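PDB 2QJW: Alpha/beta hydrolase from Xanthomonas campestris pv. campestris, which is functionally uncharacterised but probably acts as a hydrolase of the alpha/beta superfamily, its substrate being unknown. Local coordinates for residues A[56-60]-A[83-87]; A[63-68]-A[91-96]; A[3-9]-A[33-39]. One frame throughout, in Å; residues are numbered along the deposited sequence. Where two conformers were deposited one is given.

Contact 3 (3-9 with 33-39) comes first along the chain and pairs strand 6-10 with strand 35-37, an outermost strand of the parallel sheet. Contacts 1 (56-60 with 83-87) and 2 (63-68 with 91-96) follow with their segments alternating, because both join helix 56-71 to helix 83-92, near their starts and further on. Their centres lie about 11 Å apart, and Ile87 CG1 meets Leu63 CD2 at 3.7 Å. Contact 2 touches contact 3 (centres about 14 Å apart), Leu63 CD1 lying 3.4 Å from Ile8 CG2. Contacts 1 and 3 (centres about 18 Å apart, nearest atoms about 7 Å) do not touch. The helices thus form a layer packed on the sheet, as in the alpha/beta hydrolase fold.

Contact 1 of 3, residues A[56-60]-A[83-87]; sequences VRGRL and LGSYI
In this alpha/beta hydrolase fold, two helices on the same side of the central sheet cross near their N-terminal ends. Helix 83-92 starts right after the serine of a GxSxG sequence, probably the nucleophile elbow. Residues 56-60 and 83-87 are all helical (phi/psi near -60/-40), with hydrogen bonds Leu60 N to Val56 O at 2.9 Å and Ile87 N to Leu83 O at 3.0 Å. The local axes approach to 10.3 Å and cross at -59°, and the nearest CA pair is Leu60 and Ile87, 5.5 Å apart. Leu83 (t, p) points toward the other helix. Its CD1 lies 4.3 Å from Val56 CG2, while its CD2 covers one face of the Arg59 guanidinium, 3.4 Å from NE. Gly84, the last glycine of the elbow sequence, presents only its CA, 3.7 Å from Arg59 NH1. Ser85 points away and hydrogen-bonds to Met103 O. Tyr86 (t) sets its ring beside Val56 (t), with CE2 4.1 Å from Val56 CG1, and its hydroxyl hydrogen-bonds to Pro113 O. Branched Ile87 (p, t) fills the gap between the helices, its CG2 lying 4.5 Å from Val56 CG1 and 3.5 Å from CD2 of Leu60 (m, t). Arg59 contributes the most buried area. With chi1 at -106°, chi2 and chi3 trans and chi4 at -106°, it lays an aliphatic arm between the helices; NE forms a salt bridge with Asp45, and NH1 hydrogen-bonds to His11 O. At the guanidinium edge, Arg59 NH1 lies 3.6 Å from Ile87 CD1.

Contact 2 of 3, residues A[63-68]-A[91-96]; sequences LLEIAR and VSLQVP
On one side of the sheet of this alpha/beta hydrolase fold, helix 56-71 packs against the end of the helix that follows the probable nucleophile elbow. Residues 63-68 are a regular helical piece, held by hydrogen bonds Ala67 N to Leu63 O at 2.8 Å and Arg68 N to Leu64 O at 2.9 Å. Facing them, the chain leaves helix 83-92: Gln94 N is still hydrogen-bonded to Val91 O at 2.9 Å and Val95 N weakly so at 3.2 Å, before Val95 turns extended (-135/150). CA atoms pair as Leu64 with Val91 (5.7 Å) and Arg68 with Val95 (6.1 Å). Leu63 (t, p) brings CG to 4.0 Å from Val91 CG2. Leu64 (t, p), on the partly exposed side, sets CD1 4.3 Å from Val91 CG1 and its apolar CD2 3.4 Å from the Gln94 amide NE2. Ala67 is small enough for two valines to close on it: its CB is 3.9 Å from both Val91 CG1 and Val95 CG1. At the surface Arg68 curls (t, p, p) across Val95, whose CG2 lies over one guanidinium face, 3.9 Å from CZ. Arg68 NH2 lies 2.7 Å from Gln94 O. Helix 56-71 also packs on the sheet, where Leu63, Ile66 and Ala67 rest on Ile8 of strand 6-10 and Ile66 touches Pro39.

Contact 3 of 3, residues A[3-9]-A[33-39]; sequences SRGHCIL and GWTHERP
The imidazole of His6 is held at both nitrogens by side chains of the adjacent strand: ND1 and Thr35 OG1 share a hydrogen bond of 2.7 Å, and NE2 donates to Glu37 OE2 at 2.7 Å. Thr35 and Glu37 suit this because, two residues apart, they share a face of the sheet. The contact ties outermost strand 35-37 to strand 6-10 in the alpha/beta hydrolase sheet, as a beta-alpha-beta unit with helix 20-31. The strands run parallel, local axes 4.5 Å apart at 20°, in the register His6-Thr35 (CA-CA 4.6 Å), Cys7-His36 (4.5 Å) and Ile8-Glu37 (5.2 Å). The backbone hydrogen bonds are Thr35 N to Gly5 O (3.1 Å), Cys7 N to Thr35 O (2.8 Å), Glu37 N to Cys7 O (3.0 Å) and Leu9 N to Glu37 O (3.0 Å). Ile8 joins His6 (t), Thr35 (p) and Glu37 (p, t) on their face; Cys7 and His36 lie on the other, and His36 NE2 hydrogen-bonds to Glu30 OE1. Trp34 (m) lays its indole over Gly5, whose phi/psi of 152/-176 would drive a CB into the preceding carbonyl O and Trp34 CZ3, so only glycine fits. Gly33 ends helix 20-31 in a Schellman motif (81/14), where a CB would hit Arg4 CZ. Arg4 CG makes a CH-pi contact 3.7 Å from the centroid of the Trp34 five-membered ring. Just past strand 35-37, Pro39 CG packs 3.7 Å from Ile8 CG2, and a water donates to both Leu9 O (2.8 Å) and Pro39 O (2.7 Å).

Contact 1 of 3, residues A[56-60]-A[83-87]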
ATOM      1  N   VAL A  56       0.384   7.477 -29.248  1.00 16.91           N
ATOM      2  CA  VAL A  56      -0.413   7.299 -28.029  1.00 15.20           C
ATOM      3  C   VAL A  56      -1.888   7.272 -28.336  1.00 18.94           C
ATOM      4  O   VAL A  56      -2.601   6.525 -27.736  1.00 15.52           O
ATOM      5  CB  VAL A  56      -0.038   8.371 -26.967  1.00 15.32           C
ATOM      6  CG1 VAL A  56      -0.906   8.243 -25.687  1.00 18.20           C
ATOM      7  CG2 VAL A  56       1.397   8.213 -26.645  1.00 16.14           C
ATOM      8  N   ARG A  57      -2.354   8.120 -29.255  0.50 18.32           N
ATOM      9  CA  ARG A  57      -3.740   8.050 -29.677  0.50 17.89           C
ATOM     10  C   ARG A  57      -4.062   6.634 -30.167  0.50 15.72           C
ATOM     11  O   ARG A  57      -5.112   6.094 -29.841  0.50 17.79           O
ATOM     12  CB  ARG A  57      -4.019   9.047 -30.788  0.50 20.01           C
ATOM     13  CG  ARG A  57      -5.446   8.985 -31.285  0.50 22.58           C
ATOM     14  N   GLY A  58      -3.128   6.052 -30.908  1.00 14.37           N
ATOM     15  CA  GLY A  58      -3.270   4.681 -31.452  1.00 15.58           C
ATOM     16  C   GLY A  58      -3.341   3.656 -30.338  1.00 15.43           C
ATOM     17  O   GLY A  58      -4.117   2.707 -30.385  1.00 13.25           O
ATOM     18  N   ARG A  59      -2.534   3.880 -29.307  1.00 13.67           N
ATOM     19  CA  ARG A  59      -2.556   3.025 -28.124  1.00 12.85           C
ATOM     20  C   ARG A  59      -3.874   3.094 -27.444  1.00 13.19           C
ATOM     21  O   ARG A  59      -4.468   2.085 -27.093  1.00 14.20           O
ATOM     22  CB  ARG A  59      -1.487   3.439 -27.117  1.00 13.33           C
ATOM     23  CG  ARG A  59      -0.340   2.557 -27.025  1.00 12.18           C
ATOM     24  CD  ARG A  59       0.600   3.063 -25.911  1.00 12.00           C
ATOM     25  NE  ARG A  59       1.719   2.233 -25.635  1.00 12.35           N
ATOM     26  CZ  ARG A  59       1.886   1.451 -24.575  1.00 13.62           C
ATOM     27  NH1 ARG A  59       0.930   1.286 -23.672  1.00 12.68           N
ATOM     28  NH2 ARG A  59       3.018   0.804 -24.475  1.00 14.33           N
ATOM     29  N   LEU A  60      -4.385   4.311 -27.259  1.00 12.87           N
ATOM     30  CA  LEU A  60      -5.672   4.503 -26.657  1.00 12.91           C
ATOM     31  C   LEU A  60      -6.778   3.807 -27.460  1.00 13.24           C
ATOM     32  O   LEU A  60      -7.667   3.170 -26.889  1.00 16.56           O
ATOM     33  CB  LEU A  60      -6.050   6.008 -26.533  1.00 14.56           C
ATOM     34  CG  LEU A  60      -5.181   6.782 -25.543  1.00 18.96           C
ATOM     35  CD1 LEU A  60      -5.151   8.329 -25.850  1.00 19.67           C
ATOM     36  CD2 LEU A  60      -5.626   6.536 -24.154  1.00 19.18           C
ATOM     37  N   LEU A  83       3.197   4.138 -19.265  1.00 12.68           N
ATOM     38  CA  LEU A  83       2.323   4.516 -20.379  1.00 12.62           C
ATOM     39  C   LEU A  83       1.082   3.622 -20.439  1.00 11.06           C
ATOM     40  O   LEU A  83       0.003   4.080 -20.786  1.00 12.02           O
ATOM     41  CB  LEU A  83       3.076   4.471 -21.689  1.00 12.79           C
ATOM     42  CG  LEU A  83       2.320   4.971 -22.927  1.00 14.37           C
ATOM     43  CD1 LEU A  83       1.755   6.361 -22.754  1.00 14.69           C
ATOM     44  CD2 LEU A  83       3.244   4.878 -24.158  1.00 14.53           C
ATOM     45  N   GLY A  84       1.282   2.345 -20.087  1.00 10.15           N
ATOM     46  CA  GLY A  84       0.164   1.390 -20.032  1.00 10.96           C
ATOM     47  C   GLY A  84      -0.854   1.770 -19.008  1.00 10.99           C
ATOM     48  O   GLY A  84      -2.059   1.565 -19.214  1.00 10.07           O
ATOM     49  N   SER A  85      -0.402   2.331 -17.871  1.00 10.35           N
ATOM     50  CA  SER A  85      -1.339   2.835 -16.890  1.00  9.01           C
ATOM     51  C   SER A  85      -2.125   4.041 -17.376  1.00  8.97           C
ATOM     52  O   SER A  85      -3.309   4.147 -17.091  1.00 11.52           O
ATOM     53  CB  SER A  85      -0.630   3.197 -15.578  1.00 10.62           C
ATOM     54  OG  SER A  85      -0.160   2.035 -14.960  1.00 10.56           O
ATOM     55  N   TYR A  86      -1.417   4.935 -18.058  1.00 10.50           N
ATOM     56  CA  TYR A  86      -2.044   6.119 -18.594  1.00 11.09           C
ATOM     57  C   TYR A  86      -3.172   5.686 -19.525  1.00 10.58           C
ATOM     58  O   TYR A  86      -4.283   6.162 -19.384  1.00 11.52           O
ATOM     59  CB  TYR A  86      -1.041   6.931 -19.358  1.00 12.06           C
ATOM     60  CG  TYR A  86      -1.673   8.096 -20.043  1.00 12.45           C
ATOM     61  CD1 TYR A  86      -2.012   9.251 -19.353  1.00 13.00           C
ATOM     62  CD2 TYR A  86      -1.961   8.034 -21.388  1.00 12.83           C
ATOM     63  CE1 TYR A  86      -2.612  10.371 -19.982  1.00 13.15           C
ATOM     64  CE2 TYR A  86      -2.579   9.134 -22.057  1.00 13.57           C
ATOM     65  CZ  TYR A  86      -2.900  10.296 -21.358  1.00 14.41           C
ATOM     66  OH  TYR A  86      -3.487  11.323 -22.026  1.00 16.44           O
ATOM     67  N   ILE A  87      -2.922   4.761 -20.434  1.00 11.00           N
ATOM     68  CA  ILE A  87      -4.025   4.448 -21.369  1.00 11.26           C
ATOM     69  C   ILE A  87      -5.158   3.633 -20.709  1.00 11.16           C
ATOM     70  O   ILE A  87      -6.325   3.776 -21.059  1.00 11.58           O
ATOM     71  CB  ILE A  87      -3.534   3.781 -22.672  1.00 12.48           C
ATOM     72  CG1 ILE A  87      -2.843   2.445 -22.436  1.00 11.04           C
ATOM     73  CG2 ILE A  87      -2.635   4.767 -23.435  1.00 12.32           C
ATOM     74  CD1 ILE A  87      -2.633   1.643 -23.724  1.00 13.85           C
TER

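Contact 2 of 3, residues A[63-68]-A[91-96]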
ATOM      1  N   LEU A  63      -6.480  -0.156 -27.213  1.00 12.60           N
ATOM      2  CA  LEU A  63      -6.990  -0.632 -25.933  1.00 11.41           C
ATOM      3  C   LEU A  63      -8.490  -0.454 -25.804  1.00 12.26           C
ATOM      4  O   LEU A  63      -9.145  -1.326 -25.273  1.00 13.42           O
ATOM      5  CB  LEU A  63      -6.264   0.045 -24.774  1.00 12.79           C
ATOM      6  CG  LEU A  63      -6.655  -0.434 -23.398  1.00 10.17           C
ATOM      7  CD1 LEU A  63      -6.559  -1.969 -23.239  1.00 12.62           C
ATOM      8  CD2 LEU A  63      -5.802   0.246 -22.329  1.00 12.32           C
ATOM      9  N   LEU A  64      -9.053   0.687 -26.269  1.00 12.65           N
ATOM     10  CA  LEU A  64     -10.475   0.923 -26.206  1.00 15.37           C
ATOM     11  C   LEU A  64     -11.233  -0.215 -26.929  1.00 12.55           C
ATOM     12  O   LEU A  64     -12.205  -0.758 -26.403  1.00 14.58           O
ATOM     13  CB  LEU A  64     -10.793   2.273 -26.865  1.00 16.34           C
ATOM     14  CG  LEU A  64     -12.262   2.676 -27.020  1.00 24.53           C
ATOM     15  CD1 LEU A  64     -12.898   2.714 -25.657  1.00 25.03           C
ATOM     16  CD2 LEU A  64     -12.343   4.037 -27.746  1.00 23.54           C
ATOM     17  N   GLU A  65     -10.733  -0.584 -28.098  0.50 12.34           N
ATOM     18  CA  GLU A  65     -11.400  -1.605 -28.897  0.50 12.99           C
ATOM     19  C   GLU A  65     -11.377  -2.950 -28.196  0.50 13.14           C
ATOM     20  O   GLU A  65     -12.384  -3.673 -28.155  0.50 15.08           O
ATOM     21  CB  GLU A  65     -10.739  -1.668 -30.273  0.50 12.34           C
ATOM     22  CG  GLU A  65     -11.181  -0.457 -31.125  0.50 16.45           C
ATOM     23  CD  GLU A  65     -10.566  -0.405 -32.535  0.50 16.77           C
ATOM     24  OE1 GLU A  65      -9.874  -1.355 -32.948  0.50 31.72           O
ATOM     25  OE2 GLU A  65     -10.809   0.602 -33.225  0.50 27.27           O
ATOM     26  N   ILE A  66     -10.227  -3.294 -27.618  1.00 13.86           N
ATOM     27  CA  ILE A  66     -10.082  -4.518 -26.893  1.00 13.22           C
ATOM     28  C   ILE A  66     -10.943  -4.569 -25.622  1.00 13.27           C
ATOM     29  O   ILE A  66     -11.585  -5.595 -25.272  1.00 13.16           O
ATOM     30  CB  ILE A  66      -8.570  -4.762 -26.558  1.00 12.50           C
ATOM     31  CG1 ILE A  66      -7.773  -5.013 -27.856  1.00 13.35           C
ATOM     32  CG2 ILE A  66      -8.374  -5.927 -25.654  1.00 11.75           C
ATOM     33  CD1 ILE A  66      -6.215  -5.041 -27.671  1.00 14.56           C
ATOM     34  N   ALA A  67     -10.987  -3.448 -24.897  1.00 11.97           N
ATOM     35  CA  ALA A  67     -11.813  -3.417 -23.688  1.00 11.34           C
ATOM     36  C   ALA A  67     -13.280  -3.487 -23.989  1.00 12.71           C
ATOM     37  O   ALA A  67     -14.023  -4.194 -23.294  1.00 13.77           O
ATOM     38  CB  ALA A  67     -11.468  -2.122 -22.917  1.00 12.01           C
ATOM     39  N   ARG A  68     -13.711  -2.740 -24.999  1.00 14.07           N
ATOM     40  CA  ARG A  68     -15.114  -2.743 -25.402  1.00 17.08           C
ATOM     41  C   ARG A  68     -15.544  -4.157 -25.727  1.00 18.54           C
ATOM     42  O   ARG A  68     -16.581  -4.619 -25.207  1.00 18.54           O
ATOM     43  CB  ARG A  68     -15.258  -1.766 -26.595  1.00 20.20           C
ATOM     44  CG  ARG A  68     -16.568  -1.658 -27.305  1.00 29.27           C
ATOM     45  CD  ARG A  68     -17.631  -1.126 -26.463  1.00 26.01           C
ATOM     46  NE  ARG A  68     -17.443   0.258 -25.997  1.00 25.48           N
ATOM     47  CZ  ARG A  68     -18.287   0.845 -25.150  1.00 31.32           C
ATOM     48  NH1 ARG A  68     -19.349   0.171 -24.678  1.00 24.50           N
ATOM     49  NH2 ARG A  68     -18.057   2.084 -24.747  1.00 28.52           N
ATOM     50  N   VAL A  91      -8.957   4.887 -20.892  1.00 12.57           N
ATOM     51  CA  VAL A  91      -9.949   3.989 -21.473  1.00 13.77           C
ATOM     52  C   VAL A  91     -11.067   3.710 -20.502  1.00 14.11           C
ATOM     53  O   VAL A  91     -12.210   3.536 -20.926  1.00 15.87           O
ATOM     54  CB  VAL A  91      -9.284   2.698 -22.044  1.00 12.54           C
ATOM     55  CG1 VAL A  91     -10.333   1.580 -22.363  1.00 13.69           C
ATOM     56  CG2 VAL A  91      -8.455   3.102 -23.268  1.00 14.70           C
ATOM     57  N   SER A  92     -10.814   3.717 -19.175  1.00 12.99           N
ATOM     58  CA  SER A  92     -11.887   3.482 -18.226  1.00 13.95           C
ATOM     59  C   SER A  92     -13.009   4.534 -18.308  1.00 14.83           C
ATOM     60  O   SER A  92     -14.104   4.261 -17.862  1.00 17.50           O
ATOM     61  CB  SER A  92     -11.382   3.436 -16.777  1.00 14.40           C
ATOM     62  OG  SER A  92     -10.957   4.703 -16.299  1.00 13.33           O
ATOM     63  N   LEU A  93     -12.672   5.706 -18.841  1.00 16.30           N
ATOM     64  CA  LEU A  93     -13.559   6.847 -19.065  1.00 19.48           C
ATOM     65  C   LEU A  93     -14.514   6.593 -20.229  1.00 22.64           C
ATOM     66  O   LEU A  93     -15.540   7.290 -20.314  1.00 24.67           O
ATOM     67  CB  LEU A  93     -12.766   8.110 -19.378  1.00 22.81           C
ATOM     68  CG  LEU A  93     -11.644   8.677 -18.445  1.00 22.54           C
ATOM     69  CD1 LEU A  93     -10.770   9.734 -19.152  1.00 22.77           C
ATOM     70  CD2 LEU A  93     -12.261   9.233 -17.245  1.00 24.85           C
ATOM     71  N   GLN A  94     -14.199   5.590 -21.055  1.00 18.07           N
ATOM     72  CA  GLN A  94     -14.944   5.286 -22.285  1.00 17.33           C
ATOM     73  C   GLN A  94     -15.660   3.955 -22.365  1.00 17.59           C
ATOM     74  O   GLN A  94     -16.444   3.759 -23.297  1.00 19.24           O
ATOM     75  CB  GLN A  94     -13.917   5.378 -23.439  1.00 16.76           C
ATOM     76  CG  GLN A  94     -13.421   6.792 -23.613  1.00 23.23           C
ATOM     77  CD  GLN A  94     -12.792   7.038 -24.993  1.00 35.43           C
ATOM     78  OE1 GLN A  94     -11.650   7.445 -25.091  1.00 44.17           O
ATOM     79  NE2 GLN A  94     -13.542   6.745 -26.051  1.00 35.72           N
ATOM     80  N   VAL A  95     -15.372   3.042 -21.437  0.50 16.04           N
ATOM     81  CA  VAL A  95     -15.963   1.737 -21.371  0.50 14.82           C
ATOM     82  C   VAL A  95     -16.352   1.444 -19.906  0.50 15.08           C
ATOM     83  O   VAL A  95     -15.735   1.973 -18.995  0.50 15.10           O
ATOM     84  CB  VAL A  95     -14.986   0.632 -21.941  0.50 17.94           C
ATOM     85  CG1 VAL A  95     -13.952   0.170 -20.904  0.50 16.62           C
ATOM     86  CG2 VAL A  95     -15.756  -0.551 -22.460  0.50 21.36           C
ATOM     87  N   PRO A  96     -17.388   0.648 -19.653  1.00 13.73           N
ATOM     88  CA  PRO A  96     -17.660   0.367 -18.219  1.00 14.73           C
ATOM     89  C   PRO A  96     -16.561  -0.561 -17.699  1.00 14.34           C
ATOM     90  O   PRO A  96     -16.384  -1.674 -18.197  1.00 15.65           O
ATOM     91  CB  PRO A  96     -19.042  -0.253 -18.222  1.00 15.06           C
ATOM     92  CG  PRO A  96     -19.267  -0.752 -19.581  1.00 24.88           C
ATOM     93  CD  PRO A  96     -18.421   0.025 -20.522  1.00 13.98           C
TER

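Contact 3 of 3, residues A[3-9]-A[33-39]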
ATOM      1  N   SER A   3     -17.938 -16.520 -16.255  1.00 18.39           N
ATOM      2  CA  SER A   3     -16.631 -16.094 -15.737  1.00 18.24           C
ATOM      3  C   SER A   3     -16.732 -14.850 -14.905  1.00 17.08           C
ATOM      4  O   SER A   3     -17.430 -13.916 -15.270  1.00 16.94           O
ATOM      5  CB  SER A   3     -15.695 -15.803 -16.894  1.00 15.97           C
ATOM      6  OG  SER A   3     -14.473 -15.192 -16.406  1.00 16.14           O
ATOM      7  N   ARG A   4     -15.985 -14.831 -13.824  1.00 14.73           N
ATOM      8  CA  ARG A   4     -15.945 -13.663 -12.949  1.00 13.97           C
ATOM      9  C   ARG A   4     -15.441 -12.415 -13.702  1.00 17.47           C
ATOM     10  O   ARG A   4     -15.731 -11.291 -13.304  1.00 17.65           O
ATOM     11  CB  ARG A   4     -15.060 -13.917 -11.766  1.00 15.64           C
ATOM     12  CG  ARG A   4     -13.597 -14.179 -12.029  1.00 14.75           C
ATOM     13  CD  ARG A   4     -12.920 -14.777 -10.839  1.00 17.41           C
ATOM     14  NE  ARG A   4     -13.158 -16.247 -10.835  1.00 17.11           N
ATOM     15  CZ  ARG A   4     -12.938 -17.047  -9.811  1.00 16.12           C
ATOM     16  NH1 ARG A   4     -12.474 -16.577  -8.681  1.00 16.62           N
ATOM     17  NH2 ARG A   4     -13.135 -18.383  -9.969  1.00 16.38           N
ATOM     18  N   GLY A   5     -14.621 -12.612 -14.714  1.00 17.14           N
ATOM     19  CA  GLY A   5     -14.232 -11.474 -15.561  1.00 15.33           C
ATOM     20  C   GLY A   5     -12.898 -11.612 -16.196  1.00 14.01           C
ATOM     21  O   GLY A   5     -12.254 -12.631 -16.039  1.00 12.34           O
ATOM     22  N   HIS A   6     -12.523 -10.532 -16.884  1.00 13.54           N
ATOM     23  CA  HIS A   6     -11.342 -10.472 -17.729  1.00 12.57           C
ATOM     24  C   HIS A   6     -10.448  -9.288 -17.380  1.00 12.90           C
ATOM     25  O   HIS A   6     -10.943  -8.182 -17.181  1.00 14.28           O
ATOM     26  CB  HIS A   6     -11.817 -10.258 -19.138  1.00 12.55           C
ATOM     27  CG  HIS A   6     -10.767 -10.367 -20.191  1.00 10.09           C
ATOM     28  ND1 HIS A   6     -10.089 -11.539 -20.440  1.00 12.19           N
ATOM     29  CD2 HIS A   6     -10.304  -9.452 -21.086  1.00 11.68           C
ATOM     30  CE1 HIS A   6      -9.278 -11.344 -21.461  1.00 15.18           C
ATOM     31  NE2 HIS A   6      -9.390 -10.089 -21.869  1.00 11.38           N
ATOM     32  N   CYS A   7      -9.142  -9.545 -17.335  1.00 11.96           N
ATOM     33  CA  CYS A   7      -8.135  -8.488 -17.088  1.00 11.26           C
ATOM     34  C   CYS A   7      -7.362  -8.167 -18.362  1.00 11.15           C
ATOM     35  O   CYS A   7      -6.930  -9.072 -19.067  1.00 11.77           O
ATOM     36  CB  CYS A   7      -7.143  -8.933 -16.044  1.00 11.66           C
ATOM     37  SG  CYS A   7      -7.816  -9.216 -14.431  1.00 12.24           S
ATOM     38  N   ILE A   8      -7.286  -6.879 -18.693  1.00 10.18           N
ATOM     39  CA  ILE A   8      -6.464  -6.421 -19.829  1.00 11.11           C
ATOM     40  C   ILE A   8      -5.289  -5.705 -19.225  1.00 11.45           C
ATOM     41  O   ILE A   8      -5.471  -4.760 -18.487  1.00 10.42           O
ATOM     42  CB  ILE A   8      -7.226  -5.552 -20.799  1.00 10.20           C
ATOM     43  CG1 ILE A   8      -8.482  -6.253 -21.330  1.00 12.74           C
ATOM     44  CG2 ILE A   8      -6.234  -5.144 -21.949  1.00 10.18           C
ATOM     45  CD1 ILE A   8      -9.475  -5.450 -22.053  1.00 13.95           C
ATOM     46  N   LEU A   9      -4.069  -6.199 -19.470  1.00 11.45           N
ATOM     47  CA  LEU A   9      -2.825  -5.758 -18.820  1.00 10.33           C
ATOM     48  C   LEU A   9      -1.964  -5.058 -19.860  1.00 12.30           C
ATOM     49  O   LEU A   9      -1.520  -5.715 -20.811  1.00 11.03           O
ATOM     50  CB  LEU A   9      -2.096  -6.972 -18.274  1.00 10.18           C
ATOM     51  CG  LEU A   9      -3.026  -7.914 -17.493  1.00 13.11           C
ATOM     52  CD1 LEU A   9      -2.287  -9.181 -17.222  1.00 17.94           C
ATOM     53  CD2 LEU A   9      -3.576  -7.236 -16.214  1.00 11.00           C
ATOM     54  N   GLY A  33      -8.355 -16.852 -11.065  1.00 13.88           N
ATOM     55  CA  GLY A  33      -9.488 -17.271 -11.873  1.00 15.25           C
ATOM     56  C   GLY A  33     -10.091 -16.300 -12.845  1.00 15.01           C
ATOM     57  O   GLY A  33     -11.166 -16.528 -13.373  1.00 16.08           O
ATOM     58  N   TRP A  34      -9.367 -15.211 -13.123  1.00 13.16           N
ATOM     59  CA  TRP A  34      -9.754 -14.265 -14.105  1.00 12.50           C
ATOM     60  C   TRP A  34      -9.117 -14.649 -15.444  1.00 12.12           C
ATOM     61  O   TRP A  34      -7.986 -15.196 -15.453  1.00 14.97           O
ATOM     62  CB  TRP A  34      -9.252 -12.846 -13.715  1.00 13.12           C
ATOM     63  CG  TRP A  34     -10.055 -12.272 -12.569  1.00 11.54           C
ATOM     64  CD1 TRP A  34     -10.064 -12.726 -11.279  1.00 16.74           C
ATOM     65  CD2 TRP A  34     -10.946 -11.182 -12.622  1.00 13.30           C
ATOM     66  NE1 TRP A  34     -10.937 -11.991 -10.546  1.00 16.40           N
ATOM     67  CE2 TRP A  34     -11.503 -11.045 -11.337  1.00 15.39           C
ATOM     68  CE3 TRP A  34     -11.376 -10.346 -13.642  1.00 13.49           C
ATOM     69  CZ2 TRP A  34     -12.464 -10.092 -11.063  1.00 17.80           C
ATOM     70  CZ3 TRP A  34     -12.330  -9.371 -13.350  1.00 19.77           C
ATOM     71  CH2 TRP A  34     -12.851  -9.273 -12.074  1.00 20.06           C
ATOM     72  N   THR A  35      -9.790 -14.372 -16.553  1.00 12.45           N
ATOM     73  CA  THR A  35      -9.125 -14.526 -17.818  1.00 12.42           C
ATOM     74  C   THR A  35      -8.264 -13.238 -18.019  1.00 12.34           C
ATOM     75  O   THR A  35      -8.435 -12.249 -17.321  1.00 13.08           O
ATOM     76  CB  THR A  35     -10.055 -14.738 -18.974  1.00 12.54           C
ATOM     77  OG1 THR A  35     -10.956 -13.643 -19.082  1.00 12.85           O
ATOM     78  CG2 THR A  35     -10.879 -16.050 -18.759  1.00 12.57           C
ATOM     79  N   HIS A  36      -7.363 -13.271 -18.971  1.00 12.33           N
ATOM     80  CA  HIS A  36      -6.412 -12.155 -19.133  1.00 11.42           C
ATOM     81  C   HIS A  36      -5.794 -12.125 -20.496  1.00 12.60           C
ATOM     82  O   HIS A  36      -5.726 -13.152 -21.189  1.00 13.35           O
ATOM     83  CB  HIS A  36      -5.338 -12.233 -18.072  1.00 10.33           C
ATOM     84  CG  HIS A  36      -4.691 -13.565 -17.989  1.00 11.84           C
ATOM     85  ND1 HIS A  36      -3.572 -13.875 -18.710  1.00 15.14           N
ATOM     86  CD2 HIS A  36      -5.050 -14.674 -17.308  1.00 13.11           C
ATOM     87  CE1 HIS A  36      -3.246 -15.135 -18.467  1.00 15.64           C
ATOM     88  NE2 HIS A  36      -4.126 -15.650 -17.619  1.00 15.40           N
ATOM     89  N   GLU A  37      -5.367 -10.922 -20.886  1.00 11.39           N
ATOM     90  CA  GLU A  37      -4.632 -10.725 -22.117  1.00 12.52           C
ATOM     91  C   GLU A  37      -3.684  -9.549 -21.945  1.00 12.90           C
ATOM     92  O   GLU A  37      -3.944  -8.648 -21.182  1.00 12.06           O
ATOM     93  CB  GLU A  37      -5.524 -10.497 -23.334  1.00 13.67           C
ATOM     94  CG  GLU A  37      -6.242  -9.200 -23.379  1.00  9.89           C
ATOM     95  CD  GLU A  37      -7.240  -9.078 -24.514  1.00 14.96           C
ATOM     96  OE1 GLU A  37      -6.797  -8.941 -25.683  1.00 16.51           O
ATOM     97  OE2 GLU A  37      -8.476  -9.056 -24.245  1.00 15.73           O
ATOM     98  N   ARG A  38      -2.575  -9.592 -22.700  1.00 12.73           N
ATOM     99  CA  ARG A  38      -1.530  -8.584 -22.701  1.00 10.83           C
ATOM    100  C   ARG A  38      -1.355  -8.093 -24.141  1.00 12.43           C
ATOM    101  O   ARG A  38      -0.625  -8.744 -24.929  1.00 12.02           O
ATOM    102  CB  ARG A  38      -0.251  -9.197 -22.184  1.00 12.21           C
ATOM    103  CG  ARG A  38      -0.280  -9.400 -20.674  1.00 12.85           C
ATOM    104  CD  ARG A  38       0.892 -10.313 -20.263  1.00 13.33           C
ATOM    105  NE  ARG A  38       0.587 -11.665 -20.606  1.00 17.79           N
ATOM    106  CZ  ARG A  38       1.479 -12.647 -20.627  1.00 27.06           C
ATOM    107  NH1 ARG A  38       2.765 -12.428 -20.347  1.00 23.72           N
ATOM    108  NH2 ARG A  38       1.077 -13.863 -20.945  1.00 28.44           N
ATOM    109  N   PRO A  39      -2.072  -7.028 -24.505  1.00 11.17           N
ATOM    110  CA  PRO A  39      -1.971  -6.591 -25.899  1.00 10.68           C
ATOM    111  C   PRO A  39      -0.558  -6.077 -26.242  1.00 10.52           C
ATOM    112  O   PRO A  39       0.122  -5.536 -25.389  1.00 12.69           O
ATOM    113  CB  PRO A  39      -2.977  -5.478 -25.999  1.00 12.61           C
ATOM    114  CG  PRO A  39      -3.985  -5.753 -24.837  1.00 13.86           C
ATOM    115  CD  PRO A  39      -3.093  -6.267 -23.757  1.00 11.19           C
TER
HETATM  116  O   HOH W   1     -11.084 -13.969  -7.709  1.00 34.79           O
HETATM  117  O   HOH W   2       0.481  -5.369 -22.696  1.00 12.10           O